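Long-range contact in C-C motif chemokine 1 (Homo sapiens, PDB 4OIJ), which acts as a secreted CC chemokine that attracts monocytes, but not neutrophils, and binds the receptor CCR8: residues A[19-30]-A[62-70]. Numbering follows the deposited sequence. Where two conformers were deposited one is given.
Sequences EIPLRAILCYRN and HRKMLRHCP. With SO4 (sulfate ion), chain J; SO4 (sulfate ion), chain I.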
ATOM      1  N   GLU A  19      17.552   7.637  12.133  1.00 40.19           N
ATOM      2  CA  GLU A  19      18.126   6.503  11.439  1.00 38.87           C
ATOM      3  C   GLU A  19      17.514   5.235  12.005  1.00 41.57           C
ATOM      4  O   GLU A  19      17.397   5.091  13.231  1.00 40.56           O
ATOM      5  CB  GLU A  19      19.656   6.427  11.624  1.00 43.27           C
ATOM      6  CG  GLU A  19      20.311   5.711  10.460  1.00 50.96           C
ATOM      7  CD  GLU A  19      21.368   4.653  10.687  1.00 77.36           C
ATOM      8  OE1 GLU A  19      22.309   4.596   9.863  1.00 68.36           O
ATOM      9  OE2 GLU A  19      21.209   3.818  11.608  1.00 77.15           O
ATOM     10  N   ILE A  20      17.075   4.344  11.103  1.00 35.60           N
ATOM     11  CA  ILE A  20      16.546   3.041  11.492  1.00 33.92           C
ATOM     12  C   ILE A  20      17.697   2.036  11.435  1.00 42.91           C
ATOM     13  O   ILE A  20      18.339   1.925  10.383  1.00 42.42           O
ATOM     14  CB  ILE A  20      15.374   2.607  10.580  1.00 32.10           C
ATOM     15  CG1 ILE A  20      14.168   3.562  10.762  1.00 28.74           C
ATOM     16  CG2 ILE A  20      14.989   1.134  10.825  1.00 32.25           C
ATOM     17  CD1 ILE A  20      13.282   3.568   9.664  1.00 27.81           C
ATOM     18  N   PRO A  21      17.948   1.266  12.523  1.00 43.20           N
ATOM     19  CA  PRO A  21      19.012   0.260  12.469  1.00 46.99           C
ATOM     20  C   PRO A  21      18.798  -0.746  11.341  1.00 50.34           C
ATOM     21  O   PRO A  21      17.698  -1.289  11.187  1.00 49.10           O
ATOM     22  CB  PRO A  21      18.959  -0.383  13.864  1.00 52.56           C
ATOM     23  CG  PRO A  21      18.360   0.660  14.742  1.00 55.85           C
ATOM     24  CD  PRO A  21      17.310   1.283  13.853  1.00 46.73           C
ATOM     25  N   LEU A  22      19.849  -0.948  10.521  1.00 48.02           N
ATOM     26  CA  LEU A  22      19.851  -1.893   9.405  1.00 48.79           C
ATOM     27  C   LEU A  22      19.342  -3.285   9.821  1.00 54.12           C
ATOM     28  O   LEU A  22      18.504  -3.845   9.114  1.00 53.06           O
ATOM     29  CB  LEU A  22      21.236  -1.990   8.745  1.00 52.28           C
ATOM     30  CG  LEU A  22      21.330  -2.899   7.522  1.00 57.94           C
ATOM     31  CD1 LEU A  22      20.531  -2.325   6.324  1.00 52.37           C
ATOM     32  CD2 LEU A  22      22.766  -3.149   7.158  1.00 63.39           C
ATOM     33  N   ARG A  23      19.767  -3.784  11.000  1.00 54.68           N
ATOM     34  CA  ARG A  23      19.347  -5.093  11.560  1.00 59.63           C
ATOM     35  C   ARG A  23      17.823  -5.179  11.807  1.00 62.83           C
ATOM     36  O   ARG A  23      17.276  -6.268  11.853  1.00 64.69           O
ATOM     37  CB  ARG A  23      20.147  -5.433  12.844  1.00 62.90           C
ATOM     38  CG  ARG A  23      19.939  -4.435  14.003  1.00 71.73           C
ATOM     39  CD  ARG A  23      20.975  -4.517  15.131  1.00 83.64           C
ATOM     40  NE  ARG A  23      21.546  -3.194  15.432  1.00 88.83           N
ATOM     41  CZ  ARG A  23      20.954  -2.254  16.172  1.00 98.13           C
ATOM     42  NH1 ARG A  23      19.766  -2.481  16.723  1.00 87.01           N
ATOM     43  NH2 ARG A  23      21.530  -1.067  16.339  1.00 73.14           N
ATOM     44  N   ALA A  24      17.147  -4.024  11.950  1.00 57.61           N
ATOM     45  CA  ALA A  24      15.702  -3.932  12.179  1.00 55.42           C
ATOM     46  C   ALA A  24      14.868  -4.126  10.910  1.00 55.21           C
ATOM     47  O   ALA A  24      13.657  -4.345  11.014  1.00 55.36           O
ATOM     48  CB  ALA A  24      15.368  -2.579  12.801  1.00 52.85           C
ATOM     49  N   ILE A  25      15.501  -4.010   9.719  1.00 47.69           N
ATOM     50  CA  ILE A  25      14.840  -4.050   8.400  1.00 41.75           C
ATOM     51  C   ILE A  25      14.980  -5.415   7.747  1.00 47.71           C
ATOM     52  O   ILE A  25      16.076  -5.970   7.722  1.00 49.34           O
ATOM     53  CB  ILE A  25      15.405  -2.933   7.462  1.00 40.65           C
ATOM     54  CG1 ILE A  25      15.446  -1.539   8.148  1.00 37.88           C
ATOM     55  CG2 ILE A  25      14.645  -2.872   6.135  1.00 39.61           C
ATOM     56  CD1 ILE A  25      16.463  -0.512   7.553  1.00 32.98           C
ATOM     57  N   LEU A  26      13.885  -5.903   7.127  1.00 43.88           N
ATOM     58  CA  LEU A  26      13.865  -7.170   6.404  1.00 46.92           C
ATOM     59  C   LEU A  26      14.264  -6.966   4.952  1.00 47.43           C
ATOM     60  O   LEU A  26      15.094  -7.705   4.438  1.00 48.37           O
ATOM     61  CB  LEU A  26      12.455  -7.780   6.432  1.00 47.43           C
ATOM     62  CG  LEU A  26      11.954  -8.387   7.730  1.00 56.71           C
ATOM     63  CD1 LEU A  26      10.481  -8.677   7.622  1.00 57.80           C
ATOM     64  CD2 LEU A  26      12.685  -9.690   8.055  1.00 63.78           C
ATOM     65  N   CYS A  27      13.654  -5.946   4.289  1.00 40.62           N
ATOM     66  CA  CYS A  27      13.779  -5.682   2.859  1.00 40.02           C
ATOM     67  C   CYS A  27      13.205  -4.308   2.518  1.00 35.63           C
ATOM     68  O   CYS A  27      12.600  -3.661   3.373  1.00 32.12           O
ATOM     69  CB  CYS A  27      13.056  -6.790   2.079  1.00 44.59           C
ATOM     70  SG  CYS A  27      11.323  -7.063   2.581  1.00 47.62           S
ATOM     71  N   TYR A  28      13.365  -3.872   1.262  1.00 30.05           N
ATOM     72  CA  TYR A  28      12.802  -2.608   0.807  1.00 26.93           C
ATOM     73  C   TYR A  28      11.936  -2.746  -0.460  1.00 33.04           C
ATOM     74  O   TYR A  28      12.156  -3.645  -1.271  1.00 36.52           O
ATOM     75  CB  TYR A  28      13.902  -1.536   0.595  1.00 28.16           C
ATOM     76  CG  TYR A  28      14.673  -1.696  -0.695  1.00 35.46           C
ATOM     77  CD1 TYR A  28      14.254  -1.063  -1.865  1.00 37.71           C
ATOM     78  CD2 TYR A  28      15.788  -2.526  -0.766  1.00 41.36           C
ATOM     79  CE1 TYR A  28      14.950  -1.218  -3.061  1.00 43.72           C
ATOM     80  CE2 TYR A  28      16.509  -2.666  -1.950  1.00 47.30           C
ATOM     81  CZ  TYR A  28      16.081  -2.016  -3.098  1.00 57.58           C
ATOM     82  OH  TYR A  28      16.757  -2.182  -4.285  1.00 68.19           O
ATOM     83  N   ARG A  29      10.971  -1.837  -0.604  1.00 27.97           N
ATOM     84  CA  ARG A  29      10.067  -1.727  -1.755  0.50 28.00           C
ATOM     85  C   ARG A  29      10.203  -0.306  -2.290  1.00 31.31           C
ATOM     86  O   ARG A  29      10.433   0.625  -1.500  1.00 28.31           O
ATOM     87  CB  ARG A  29       8.595  -1.923  -1.336  0.50 25.84           C
ATOM     88  CG  ARG A  29       8.164  -3.357  -1.047  0.50 38.55           C
ATOM     89  CD  ARG A  29       6.642  -3.485  -1.017  0.50 39.60           C
ATOM     90  NE  ARG A  29       6.197  -4.695  -0.319  0.50 41.30           N
ATOM     91  CZ  ARG A  29       6.010  -5.881  -0.893  0.50 55.56           C
ATOM     92  NH1 ARG A  29       6.238  -6.042  -2.191  0.50 44.44           N
ATOM     93  NH2 ARG A  29       5.607  -6.916  -0.172  0.50 43.86           N
ATOM     94  N   ASN A  30      10.042  -0.122  -3.593  1.00 30.48           N
ATOM     95  CA  ASN A  30      10.048   1.220  -4.146  1.00 29.81           C
ATOM     96  C   ASN A  30       8.612   1.728  -4.020  1.00 27.63           C
ATOM     97  O   ASN A  30       7.677   0.919  -3.965  1.00 25.35           O
ATOM     98  CB  ASN A  30      10.446   1.189  -5.605  1.00 32.17           C
ATOM     99  CG  ASN A  30      11.917   1.011  -5.777  1.00 59.01           C
ATOM    100  OD1 ASN A  30      12.729   1.875  -5.434  1.00 53.41           O
ATOM    101  ND2 ASN A  30      12.290  -0.125  -6.302  1.00 56.90           N
ATOM    102  N   HIS A  62      21.738   1.774   3.541  1.00 47.69           N
ATOM    103  CA  HIS A  62      20.870   0.695   4.028  1.00 44.97           C
ATOM    104  C   HIS A  62      20.328  -0.087   2.817  1.00 49.52           C
ATOM    105  O   HIS A  62      20.344  -1.321   2.829  1.00 51.81           O
ATOM    106  CB  HIS A  62      19.692   1.271   4.851  1.00 39.53           C
ATOM    107  CG  HIS A  62      20.002   1.597   6.288  1.00 42.20           C
ATOM    108  ND1 HIS A  62      21.283   1.909   6.710  1.00 47.55           N
ATOM    109  CD2 HIS A  62      19.164   1.697   7.346  1.00 40.68           C
ATOM    110  CE1 HIS A  62      21.189   2.153   8.010  1.00 45.68           C
ATOM    111  NE2 HIS A  62      19.934   2.045   8.437  1.00 42.28           N
ATOM    112  N   ARG A  63      19.898   0.638   1.757  1.00 44.20           N
ATOM    113  CA  ARG A  63      19.342   0.089   0.510  1.00 44.89           C
ATOM    114  C   ARG A  63      20.295  -0.892  -0.150  1.00 55.18           C
ATOM    115  O   ARG A  63      19.858  -1.939  -0.635  1.00 56.91           O
ATOM    116  CB  ARG A  63      18.992   1.238  -0.464  1.00 43.97           C
ATOM    117  CG  ARG A  63      18.261   0.801  -1.731  1.00 48.46           C
ATOM    118  CD  ARG A  63      18.149   1.923  -2.743  1.00 57.17           C
ATOM    119  NE  ARG A  63      17.149   1.622  -3.768  1.00 73.68           N
ATOM    120  CZ  ARG A  63      17.355   1.724  -5.078  1.00 97.38           C
ATOM    121  NH1 ARG A  63      18.532   2.133  -5.543  1.00 96.56           N
ATOM    122  NH2 ARG A  63      16.387   1.424  -5.933  1.00 79.78           N
ATOM    123  N   LYS A  64      21.600  -0.552  -0.161  1.00 55.52           N
ATOM    124  CA  LYS A  64      22.659  -1.375  -0.759  1.00 62.04           C
ATOM    125  C   LYS A  64      22.876  -2.698  -0.016  1.00 65.75           C
ATOM    126  O   LYS A  64      23.332  -3.659  -0.621  1.00 70.33           O
ATOM    127  CB  LYS A  64      23.979  -0.587  -0.838  1.00 69.78           C
ATOM    128  CG  LYS A  64      23.998   0.478  -1.931  1.00 83.53           C
ATOM    129  CD  LYS A  64      25.424   0.839  -2.347  1.00 99.51           C
ATOM    130  CE  LYS A  64      25.466   1.571  -3.670  1.00110.38           C
ATOM    131  NZ  LYS A  64      26.855   1.715  -4.178  1.00130.13           N
ATOM    132  N   MET A  65      22.555  -2.738   1.286  1.00 58.41           N
ATOM    133  CA  MET A  65      22.745  -3.908   2.146  1.00 60.60           C
ATOM    134  C   MET A  65      21.483  -4.759   2.359  1.00 58.79           C
ATOM    135  O   MET A  65      21.477  -5.653   3.210  1.00 58.78           O
ATOM    136  CB  MET A  65      23.390  -3.481   3.472  1.00 63.58           C
ATOM    137  CG  MET A  65      24.729  -2.808   3.275  1.00 73.34           C
ATOM    138  SD  MET A  65      25.512  -2.438   4.838  1.00 80.34           S
ATOM    139  CE  MET A  65      26.106  -0.743   4.513  1.00 76.66           C
ATOM    140  N   LEU A  66      20.424  -4.487   1.566  1.00 50.58           N
ATOM    141  CA  LEU A  66      19.155  -5.205   1.611  1.00 48.02           C
ATOM    142  C   LEU A  66      18.736  -5.714   0.236  1.00 53.57           C
ATOM    143  O   LEU A  66      19.214  -5.216  -0.784  1.00 55.81           O
ATOM    144  CB  LEU A  66      18.031  -4.301   2.146  1.00 40.87           C
ATOM    145  CG  LEU A  66      18.129  -3.836   3.591  1.00 43.10           C
ATOM    146  CD1 LEU A  66      17.280  -2.526   3.802  1.00 35.74           C
ATOM    147  CD2 LEU A  66      17.812  -4.989   4.578  1.00 42.52           C
ATOM    148  N   ARG A  67      17.808  -6.673   0.217  1.00 49.74           N
ATOM    149  CA  ARG A  67      17.183  -7.179  -1.013  1.00 52.43           C
ATOM    150  C   ARG A  67      15.759  -6.565  -1.153  1.00 52.74           C
ATOM    151  O   ARG A  67      15.225  -6.052  -0.167  1.00 45.00           O
ATOM    152  CB  ARG A  67      17.121  -8.711  -0.996  1.00 55.56           C
ATOM    153  CG  ARG A  67      18.504  -9.357  -0.788  1.00 65.59           C
ATOM    154  CD  ARG A  67      18.694 -10.591  -1.619  1.00 70.01           C
ATOM    155  NE  ARG A  67      20.092 -11.024  -1.640  1.00 91.60           N
ATOM    156  CZ  ARG A  67      20.944 -10.782  -2.634  1.00106.08           C
ATOM    157  NH1 ARG A  67      22.189 -11.231  -2.572  1.00 86.63           N
ATOM    158  NH2 ARG A  67      20.559 -10.076  -3.689  1.00 96.51           N
ATOM    159  N   HIS A  68      15.167  -6.599  -2.379  1.00 54.30           N
ATOM    160  CA  HIS A  68      13.804  -6.118  -2.667  1.00 50.36           C
ATOM    161  C   HIS A  68      12.810  -7.039  -1.959  1.00 52.46           C
ATOM    162  O   HIS A  68      13.023  -8.254  -1.970  1.00 56.37           O
ATOM    163  CB  HIS A  68      13.531  -6.183  -4.178  1.00 54.71           C
ATOM    164  CG  HIS A  68      13.769  -4.899  -4.897  1.00 57.87           C
ATOM    165  ND1 HIS A  68      12.756  -3.970  -5.075  1.00 55.04           N
ATOM    166  CD2 HIS A  68      14.902  -4.427  -5.469  1.00 64.52           C
ATOM    167  CE1 HIS A  68      13.309  -2.962  -5.729  1.00 55.87           C
ATOM    168  NE2 HIS A  68      14.597  -3.189  -5.991  1.00 61.83           N
ATOM    169  N   CYS A  69      11.736  -6.485  -1.346  1.00 43.51           N
ATOM    170  CA  CYS A  69      10.719  -7.299  -0.652  1.00 43.28           C
ATOM    171  C   CYS A  69      10.043  -8.250  -1.614  1.00 48.37           C
ATOM    172  O   CYS A  69       9.701  -7.805  -2.706  1.00 45.00           O
ATOM    173  CB  CYS A  69       9.682  -6.422   0.037  1.00 39.11           C
ATOM    174  SG  CYS A  69      10.241  -5.643   1.562  1.00 41.45           S
ATOM    175  N   PRO A  70       9.854  -9.545  -1.261  1.00 50.26           N
ATOM    176  CA  PRO A  70       9.176 -10.456  -2.202  1.00 54.02           C
ATOM    177  C   PRO A  70       7.674 -10.217  -2.252  1.00 56.32           C
ATOM    178  O   PRO A  70       7.081  -9.686  -1.322  1.00 50.88           O
ATOM    179  CB  PRO A  70       9.524 -11.859  -1.675  1.00 61.78           C
ATOM    180  CG  PRO A  70       9.776 -11.660  -0.225  1.00 64.51           C
ATOM    181  CD  PRO A  70      10.236 -10.242  -0.011  1.00 54.08           C
TER
HETATM  182  S   SO4 J 106      17.372  -7.787  -4.861  1.00 65.91           S
HETATM  183  O1  SO4 J 106      18.379  -8.554  -4.154  1.00 71.41           O
HETATM  184  O2  SO4 J 106      17.703  -7.801  -6.322  1.00 69.84           O
HETATM  185  O3  SO4 J 106      16.063  -8.447  -4.597  1.00 71.06           O
HETATM  186  O4  SO4 J 106      17.369  -6.381  -4.347  1.00 69.59           O
HETATM  187  S   SO4 I 105       9.776  -2.235  -6.996  1.00 86.63           S
HETATM  188  O1  SO4 I 105      10.775  -1.580  -7.862  1.00 90.24           O
HETATM  189  O2  SO4 I 105       8.513  -1.451  -7.027  1.00 91.39           O
HETATM  190  O3  SO4 I 105       9.528  -3.585  -7.517  1.00 93.71           O
HETATM  191  O4  SO4 I 105      10.257  -2.347  -5.609  1.00 91.24           O
HETATM  192  O   HOH W   1      16.778  -7.607   2.610  1.00 35.50           O
HETATM  193  O   HOH W   2      15.379  -0.910  -7.372  1.00 54.96           O
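The Y28 ring lies between R63 and H68. R63 CG sits over one face, 3.9 Å from the Y28 ring centroid. The extended R63 chain carries the guanidinium on, and Y28 OH lies over one guanidinium face. H68 CA lies over the opposite face of the Y28 ring. The H68 ring is inclined at 47° to it, with Y28 CZ over one imidazole face. Y28 OH and H68 NE2 come within 2.9 Å. The Y28 side chain starts away from 62-70, with CG between the backbone N and the carbonyl carbon (chi1 78°), but the ring reaches back.

At Y28 and H68 the backbones form a single beta bridge. Y28 N donates to R67 O, and C69 N donates to Y28 O at 2.9 Å. The C27-C69 disulfide ties strand 25-30 to the C-terminal tail. C69 CB also sits over one face of the R29 guanidinium, whose NH2 gives P70 O a weak bond.

H62 carries the other end. Its NE2 points in the ring plane at I20 O, 2.5 Å away, with the donor nearly on the C=O axis. L22 CB lies over one face of the imidazole, and the W58 ring meets H62 edge-to-face. Between the two ends, I25 CG2 meets L66 CD1 at 3.5 Å.

In this chemokine fold, the end of helix 57-64 packs on the N-loop end and 3-10 turn 22-24, and the tail 65-70 follows strand 25-30. The third disulfide is additional to the two conserved chemokine bridges. Two sulfates, probably from the crystallisation liquor, bind here, one at R67 NH2 and H68 N, the other at N30 N and ND2, consistent with an anion-attracting edge. H68 ND1 lies 3.0 Å from O4 of the second, in the ring plane, which in the crystal would probably favour a protonated H68.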